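Local coordinates for CRISPR-associated protein Cse2 (Thermus thermophilus, PDB 2ZCA) that belongs to the CasB/Cse2 family of type I-E CRISPR systems and probably takes part in adaptive immunity against viruses and plasmids, at residues R6-D9 and W10-L14; K18-T21 and A22-A25; I126-A129 and R130-D133. All coordinates share one frame; numbering follows the deposited sequence.

Contact 1: residues R6-D9 and W10-L14; sequences RFLD and WLKRL
Arg6 makes its contact with Trp10 through the backbone: its O accepts from Trp10 N at 3.2 Å, the first of four successive i to i+4 bonds in the middle of alpha-helix 3-15. The arginine side chain runs away from the following turn, and its NH1 has a weak hydrogen bond to Met1 O. Phe7 carries most of the side-chain contact. Its CG stands anti to the backbone N (chi1 -167°), which slants the ring outward and forward, toward Trp10 and Leu11. Leu11 covers one face of this ring in a CH-pi contact, with CG 4.2 Å from the ring centroid and displaced toward the rim, while Leu11 CD1 comes within 3.6 Å of Phe7 CE2. Trp10 meets the same ring differently. The phenyl plane and the five-membered ring of the indole are nearly parallel, 6° apart, but so far slid past each other that they barely overlap; the touch is confined to Phe7 CE1 and Trp10 CD1, 4.1 Å apart. Leu8 follows on another side of the helix, where its O accepts from Lys12 N at 2.8 Å and Lys12 CG also rests on that oxygen. The bend of Lys12 at chi2 (-63°) then leads its NZ to a hydrogen bond with Gly74 O. Asp9 closes the series with its O bonded to Arg13 N, whereas its carboxylate remains 6.3 Å from Arg13, measured from OD2 to NH1. The helix packs against three others: Phe7 meets His62 edge-to-face and touches Ala66 of helix 56-71, Trp10 meets Phe48 and donates from NE1 to Tyr44 O at helix 42-49, and Leu11 reaches Phe27 of helix 20-29.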
loop_
_atom_site.group_PDB
_atom_site.type_symbol
_atom_site.label_atom_id
_atom_site.label_comp_id
_atom_site.label_asym_id
_atom_site.label_seq_id
_atom_site.Cartn_x
_atom_site.Cartn_y
_atom_site.Cartn_z
ATOM N N ARG A 6 9.495 7.246 5.753
ATOM C CA ARG A 6 10.842 7.010 5.242
ATOM C C ARG A 6 10.807 6.362 3.864
ATOM O O ARG A 6 11.557 6.743 2.966
ATOM C CB ARG A 6 11.632 6.112 6.197
ATOM C CG ARG A 6 12.308 6.851 7.342
ATOM C CD ARG A 6 13.291 5.943 8.060
ATOM N NE ARG A 6 12.635 5.094 9.048
ATOM C CZ ARG A 6 12.234 5.522 10.240
ATOM N NH1 ARG A 6 12.428 6.788 10.584
ATOM N NH2 ARG A 6 11.642 4.688 11.090
ATOM N N PHE A 7 9.933 5.378 3.700
ATOM C CA PHE A 7 9.829 4.682 2.422
ATOM C C PHE A 7 9.228 5.594 1.355
ATOM O O PHE A 7 9.614 5.540 0.185
ATOM C CB PHE A 7 8.983 3.416 2.579
ATOM C CG PHE A 7 9.079 2.480 1.403
ATOM C CD1 PHE A 7 10.323 2.074 0.929
ATOM C CD2 PHE A 7 7.933 2.005 0.774
ATOM C CE1 PHE A 7 10.426 1.210 -0.156
ATOM C CE2 PHE A 7 8.026 1.138 -0.315
ATOM C CZ PHE A 7 9.277 0.740 -0.780
ATOM N N LEU A 8 8.287 6.440 1.758
ATOM C CA LEU A 8 7.667 7.358 0.814
ATOM C C LEU A 8 8.733 8.303 0.261
ATOM O O LEU A 8 8.736 8.625 -0.927
ATOM C CB LEU A 8 6.566 8.165 1.500
ATOM C CG LEU A 8 5.870 9.199 0.620
ATOM C CD1 LEU A 8 5.222 8.518 -0.584
ATOM C CD2 LEU A 8 4.829 9.925 1.449
ATOM N N ASP A 9 9.631 8.752 1.133
ATOM C CA ASP A 9 10.706 9.646 0.717
ATOM C C ASP A 9 11.560 8.927 -0.327
ATOM O O ASP A 9 11.943 9.505 -1.346
ATOM C CB ASP A 9 11.576 10.029 1.918
ATOM C CG ASP A 9 12.663 11.025 1.557
ATOM O OD1 ASP A 9 12.326 12.178 1.215
ATOM O OD2 ASP A 9 13.857 10.657 1.611
ATOM N N TRP A 10 11.853 7.659 -0.060
ATOM C CA TRP A 10 12.653 6.845 -0.970
ATOM C C TRP A 10 11.974 6.728 -2.331
ATOM O O TRP A 10 12.608 6.925 -3.371
ATOM C CB TRP A 10 12.879 5.455 -0.364
ATOM C CG TRP A 10 13.580 4.485 -1.280
ATOM C CD1 TRP A 10 12.997 3.623 -2.166
ATOM C CD2 TRP A 10 14.995 4.302 -1.414
ATOM N NE1 TRP A 10 13.962 2.913 -2.845
ATOM C CE2 TRP A 10 15.197 3.310 -2.403
ATOM C CE3 TRP A 10 16.114 4.879 -0.797
ATOM C CZ2 TRP A 10 16.472 2.882 -2.787
ATOM C CZ3 TRP A 10 17.384 4.452 -1.180
ATOM C CH2 TRP A 10 17.550 3.464 -2.167
ATOM N N LEU A 11 10.683 6.407 -2.330
ATOM C CA LEU A 11 9.944 6.279 -3.580
ATOM C C LEU A 11 9.898 7.608 -4.330
ATOM O O LEU A 11 10.066 7.639 -5.547
ATOM C CB LEU A 11 8.524 5.771 -3.310
ATOM C CG LEU A 11 8.475 4.338 -2.764
ATOM C CD1 LEU A 11 7.042 3.963 -2.396
ATOM C CD2 LEU A 11 9.024 3.377 -3.809
ATOM N N LYS A 12 9.680 8.705 -3.606
ATOM C CA LYS A 12 9.630 10.025 -4.230
ATOM C C LYS A 12 10.975 10.392 -4.848
ATOM O O LYS A 12 11.034 11.024 -5.906
ATOM C CB LYS A 12 9.219 11.089 -3.204
ATOM C CG LYS A 12 7.730 11.104 -2.907
ATOM C CD LYS A 12 6.951 11.465 -4.162
ATOM C CE LYS A 12 5.451 11.332 -3.962
ATOM N NZ LYS A 12 4.724 11.658 -5.218
ATOM N N ARG A 13 12.056 9.993 -4.187
ATOM C CA ARG A 13 13.396 10.269 -4.690
ATOM C C ARG A 13 13.607 9.483 -5.986
ATOM O O ARG A 13 14.166 10.002 -6.955
ATOM C CB ARG A 13 14.442 9.865 -3.651
ATOM C CG ARG A 13 15.874 10.090 -4.091
ATOM C CD ARG A 13 16.857 9.669 -3.008
ATOM N NE ARG A 13 18.242 9.902 -3.411
ATOM C CZ ARG A 13 19.299 9.621 -2.656
ATOM N NH1 ARG A 13 19.134 9.093 -1.450
ATOM N NH2 ARG A 13 20.523 9.871 -3.105
ATOM N N LEU A 14 13.150 8.231 -5.991
ATOM C CA LEU A 14 13.265 7.359 -7.156
ATOM C C LEU A 14 12.487 7.936 -8.331
ATOM O O LEU A 14 12.971 7.962 -9.462
ATOM C CB LEU A 14 12.699 5.971 -6.841
ATOM C CG LEU A 14 13.587 4.733 -6.959
ATOM C CD1 LEU A 14 12.729 3.494 -6.724
ATOM C CD2 LEU A 14 14.234 4.670 -8.329
#

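Contact 2: residues K18-T21 and A22-A25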
loop_
_atom_site.group_PDB
_atom_site.type_symbol
_atom_site.label_atom_id
_atom_site.label_comp_id
_atom_site.label_asym_id
_atom_site.label_seq_id
_atom_site.Cartn_x
_atom_site.Cartn_y
_atom_site.Cartn_z
ATOM N N LYS A 18 16.126 9.490 -13.217
ATOM C CA LYS A 18 15.948 9.002 -14.577
ATOM C C LYS A 18 15.595 7.518 -14.565
ATOM O O LYS A 18 15.013 6.999 -15.516
ATOM C CB LYS A 18 17.226 9.226 -15.394
ATOM C CG LYS A 18 17.112 8.785 -16.849
ATOM C CD LYS A 18 18.368 9.109 -17.651
ATOM C CE LYS A 18 19.575 8.328 -17.157
ATOM N NZ LYS A 18 20.776 8.601 -17.996
ATOM N N ALA A 19 15.945 6.837 -13.480
ATOM C CA ALA A 19 15.662 5.415 -13.358
ATOM C C ALA A 19 14.194 5.142 -13.033
ATOM O O ALA A 19 13.782 3.986 -12.946
ATOM C CB ALA A 19 16.554 4.797 -12.281
ATOM N N TRP A 20 13.403 6.198 -12.865
ATOM C CA TRP A 20 11.989 6.025 -12.531
ATOM C C TRP A 20 11.227 5.175 -13.540
ATOM O O TRP A 20 10.523 4.243 -13.158
ATOM C CB TRP A 20 11.288 7.381 -12.384
ATOM C CG TRP A 20 9.793 7.257 -12.152
ATOM C CD1 TRP A 20 8.799 7.812 -12.904
ATOM C CD2 TRP A 20 9.138 6.508 -11.115
ATOM N NE1 TRP A 20 7.566 7.454 -12.406
ATOM C CE2 TRP A 20 7.746 6.654 -11.308
ATOM C CE3 TRP A 20 9.593 5.725 -10.043
ATOM C CZ2 TRP A 20 6.802 6.046 -10.468
ATOM C CZ3 TRP A 20 8.654 5.120 -9.207
ATOM C CH2 TRP A 20 7.275 5.286 -9.427
ATOM N N THR A 21 11.362 5.493 -14.826
ATOM C CA THR A 21 10.653 4.741 -15.859
ATOM C C THR A 21 10.836 3.239 -15.688
ATOM O O THR A 21 9.870 2.476 -15.749
ATOM C CB THR A 21 11.120 5.148 -17.273
ATOM O OG1 THR A 21 10.768 6.517 -17.510
ATOM C CG2 THR A 21 10.459 4.265 -18.329
ATOM N N ALA A 22 12.076 2.820 -15.469
ATOM C CA ALA A 22 12.385 1.410 -15.278
ATOM C C ALA A 22 11.847 0.910 -13.935
ATOM O O ALA A 22 11.369 -0.219 -13.834
ATOM C CB ALA A 22 13.898 1.192 -15.348
ATOM N N ALA A 23 11.935 1.752 -12.909
ATOM C CA ALA A 23 11.453 1.380 -11.584
ATOM C C ALA A 23 9.939 1.182 -11.610
ATOM O O ALA A 23 9.431 0.171 -11.121
ATOM C CB ALA A 23 11.826 2.456 -10.566
ATOM N N ARG A 24 9.223 2.148 -12.179
ATOM C CA ARG A 24 7.772 2.056 -12.262
ATOM C C ARG A 24 7.378 0.812 -13.046
ATOM O O ARG A 24 6.435 0.118 -12.682
ATOM C CB ARG A 24 7.173 3.290 -12.948
ATOM C CG ARG A 24 5.639 3.278 -12.981
ATOM C CD ARG A 24 5.072 4.399 -13.846
ATOM N NE ARG A 24 3.633 4.582 -13.646
ATOM C CZ ARG A 24 2.694 3.719 -14.026
ATOM N NH1 ARG A 24 3.022 2.591 -14.640
ATOM N NH2 ARG A 24 1.415 3.988 -13.791
ATOM N N ALA A 25 8.103 0.536 -14.127
ATOM C CA ALA A 25 7.814 -0.631 -14.947
ATOM C C ALA A 25 7.929 -1.905 -14.118
ATOM O O ALA A 25 7.088 -2.802 -14.225
ATOM C CB ALA A 25 8.771 -0.688 -16.141
HETATM O O HOH W 1 14.452 4.426 -16.476
#
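Trp20 and Arg24, one helical turn apart at the start of helix 20-29, make the main side-chain contact. It is a CH-pi interaction: Arg24 CB stands over one face of the indole, 3.9 Å from the centroid of the six-membered ring and close to its normal. The aliphatic chain continues past the ring, with CG 3.9 Å from Trp20 CZ2. Arg24 leaves its backbone with CG anti to N (chi1 -176°) and stays extended as far as NE, so the methylenes rather than the charged end lie against the tryptophan. The guanidinium plane is turned 82° from the indole and does not stack on it. A smaller apolar contact brings Ala23 CB to 4.0 Å from Trp20 CE3.

Backbone hydrogen bonds hold this first turn together. Ala23 N donates to Ala19 O, Ala25 N to Thr21 O, and between them Arg24 N gives a short, almost straight bond to Trp20 O, 2.7 Å long with an angle of 177° at the hydrogen. Water supplies one further link: a single molecule donates to Lys18 O and accepts from Ala22 N at 3.0 Å, spanning the i to i+4 interval ahead of the first direct bond.

Beyond the segments, Trp20 touches Tyr69 of helix 56-71 and Arg24 NE forms a salt bridge with Asp73 OD1. Chemically, the contact divides the arginine in two: its aliphatic stem shields part of the indole, while its charge is answered by an acid outside the turn. Because the methylenes meet the ring and NE pairs with Asp73, the packing on Trp20 is CH-pi and probably largely dispersive, and the water meets the hydrogen-bonding need of an early helical N-H.

Contact 3: residues I126-A129 and R130-D133; sequences IDFA and RLLD
Arg130 N donates to Asp127 OD1 at 2.9 Å, the principal bond of an N-cap that opens helix 128-136. The N-H points almost straight at the oxygen (172°) but arrives from above the carboxylate plane, 53° out of it. Ala129 N adds a weak bond to the same OD1, and His76 NE2 another weak one, while OD2 accepts from Gly79 N; both carboxylate oxygens thus have partners, and the negative charge would suit the helix N terminus. The guanidinium of Arg130 folds away through bends at chi2 and chi3, and its NE remains 6.0 Å from Asp127 OD2.

Leu131 provides the apolar side of the same turn. Its N bonds to Asp127 O, and its CD2 branch touches two residues of the preceding segment, 3.9 Å from Phe128 CD1 and 4.1 Å from Ile126 CD1. Phe128 and Leu131 run side by side in the same direction, while Ile126 CG1 covers one face of the phenyl ring.

Leu132 N continues the helical bonding to Phe128 O, although its side chain leads away from this turn toward Ala61, His62 and Val65 of helix 56-71. Asp133 then ties the helix to the chain's N-terminal region, its OD2 accepting from Ser2 OG and its OD1 from Gly4 N. Its own backbone N donates to Ala129 O over 3.1 Å at a nearly straight 172°.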
loop_
_atom_site.group_PDB
_atom_site.type_symbol
_atom_site.label_atom_id
_atom_site.label_comp_id
_atom_site.label_asym_id
_atom_site.label_seq_id
_atom_site.Cartn_x
_atom_site.Cartn_y
_atom_site.Cartn_z
ATOM N N ILE A 126 -3.829 8.505 -2.580
ATOM C CA ILE A 126 -4.011 8.139 -1.183
ATOM C C ILE A 126 -2.703 8.330 -0.426
ATOM O O ILE A 126 -1.656 8.584 -1.031
ATOM C CB ILE A 126 -4.466 6.669 -1.046
ATOM C CG1 ILE A 126 -3.418 5.737 -1.656
ATOM C CG2 ILE A 126 -5.811 6.479 -1.729
ATOM C CD1 ILE A 126 -3.699 4.258 -1.412
ATOM N N ASP A 127 -2.771 8.210 0.897
ATOM C CA ASP A 127 -1.603 8.376 1.756
ATOM C C ASP A 127 -0.821 7.068 1.801
ATOM O O ASP A 127 -1.190 6.146 2.529
ATOM C CB ASP A 127 -2.048 8.760 3.176
ATOM C CG ASP A 127 -0.893 9.236 4.053
ATOM O OD1 ASP A 127 0.209 8.659 3.970
ATOM O OD2 ASP A 127 -1.094 10.183 4.845
ATOM N N PHE A 128 0.262 6.996 1.030
ATOM C CA PHE A 128 1.083 5.791 0.970
ATOM C C PHE A 128 1.989 5.598 2.177
ATOM O O PHE A 128 2.453 4.489 2.441
ATOM C CB PHE A 128 1.896 5.790 -0.326
ATOM C CG PHE A 128 1.074 5.461 -1.538
ATOM C CD1 PHE A 128 0.681 4.150 -1.789
ATOM C CD2 PHE A 128 0.651 6.463 -2.405
ATOM C CE1 PHE A 128 -0.125 3.840 -2.887
ATOM C CE2 PHE A 128 -0.156 6.162 -3.507
ATOM C CZ PHE A 128 -0.544 4.851 -3.746
ATOM N N ALA A 129 2.235 6.672 2.919
ATOM C CA ALA A 129 3.057 6.583 4.113
ATOM C C ALA A 129 2.240 5.848 5.174
ATOM O O ALA A 129 2.717 4.898 5.793
ATOM C CB ALA A 129 3.433 7.979 4.598
ATOM N N ARG A 130 1.000 6.284 5.375
ATOM C CA ARG A 130 0.128 5.636 6.352
ATOM C C ARG A 130 -0.212 4.227 5.880
ATOM O O ARG A 130 -0.377 3.315 6.685
ATOM C CB ARG A 130 -1.164 6.449 6.560
ATOM C CG ARG A 130 -2.142 5.833 7.568
ATOM C CD ARG A 130 -1.471 5.469 8.903
ATOM N NE ARG A 130 -0.985 6.629 9.650
ATOM C CZ ARG A 130 -1.725 7.366 10.477
ATOM N NH1 ARG A 130 -3.004 7.072 10.679
ATOM N NH2 ARG A 130 -1.179 8.392 11.116
ATOM N N LEU A 131 -0.312 4.036 4.569
ATOM C CA LEU A 131 -0.623 2.708 4.058
ATOM C C LEU A 131 0.448 1.696 4.486
ATOM O O LEU A 131 0.125 0.595 4.931
ATOM C CB LEU A 131 -0.745 2.727 2.529
ATOM C CG LEU A 131 -1.123 1.377 1.909
ATOM C CD1 LEU A 131 -2.436 0.882 2.518
ATOM C CD2 LEU A 131 -1.257 1.513 0.393
ATOM N N LEU A 132 1.720 2.063 4.360
ATOM C CA LEU A 132 2.782 1.142 4.756
ATOM C C LEU A 132 2.810 0.952 6.272
ATOM O O LEU A 132 2.928 -0.171 6.755
ATOM C CB LEU A 132 4.153 1.634 4.277
ATOM C CG LEU A 132 5.328 0.758 4.729
ATOM C CD1 LEU A 132 5.137 -0.666 4.212
ATOM C CD2 LEU A 132 6.639 1.343 4.227
ATOM N N ASP A 133 2.708 2.042 7.026
ATOM C CA ASP A 133 2.724 1.916 8.479
ATOM C C ASP A 133 1.610 0.987 8.939
ATOM O O ASP A 133 1.784 0.213 9.885
ATOM C CB ASP A 133 2.565 3.281 9.157
ATOM C CG ASP A 133 3.810 4.138 9.042
ATOM O OD1 ASP A 133 4.923 3.588 9.165
ATOM O OD2 ASP A 133 3.677 5.362 8.845
#

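Contacts 1 and 2 belong to consecutive helices, 3-15 and 20-29, and their centres are 13 Å apart. They meet where Leu14 O lies 3.4 Å from Trp20 CB and Leu14 CD2 lies 4.0 Å from Ala23 CB. Contact 3 comes much later in the chain, yet its centre is only 12 Å from that of contact 1: Leu132 CD2 lies 3.5 Å from Phe7 CB, and Ala129 CB lies 4.0 Å from Leu8 CD2. Contacts 2 and 3 do not touch, their nearest atoms being about 10 Å apart. Helix 3-15 therefore lies against both other helices, while helix 56-71 packs on side chains from all three contacts in this all-helical fold.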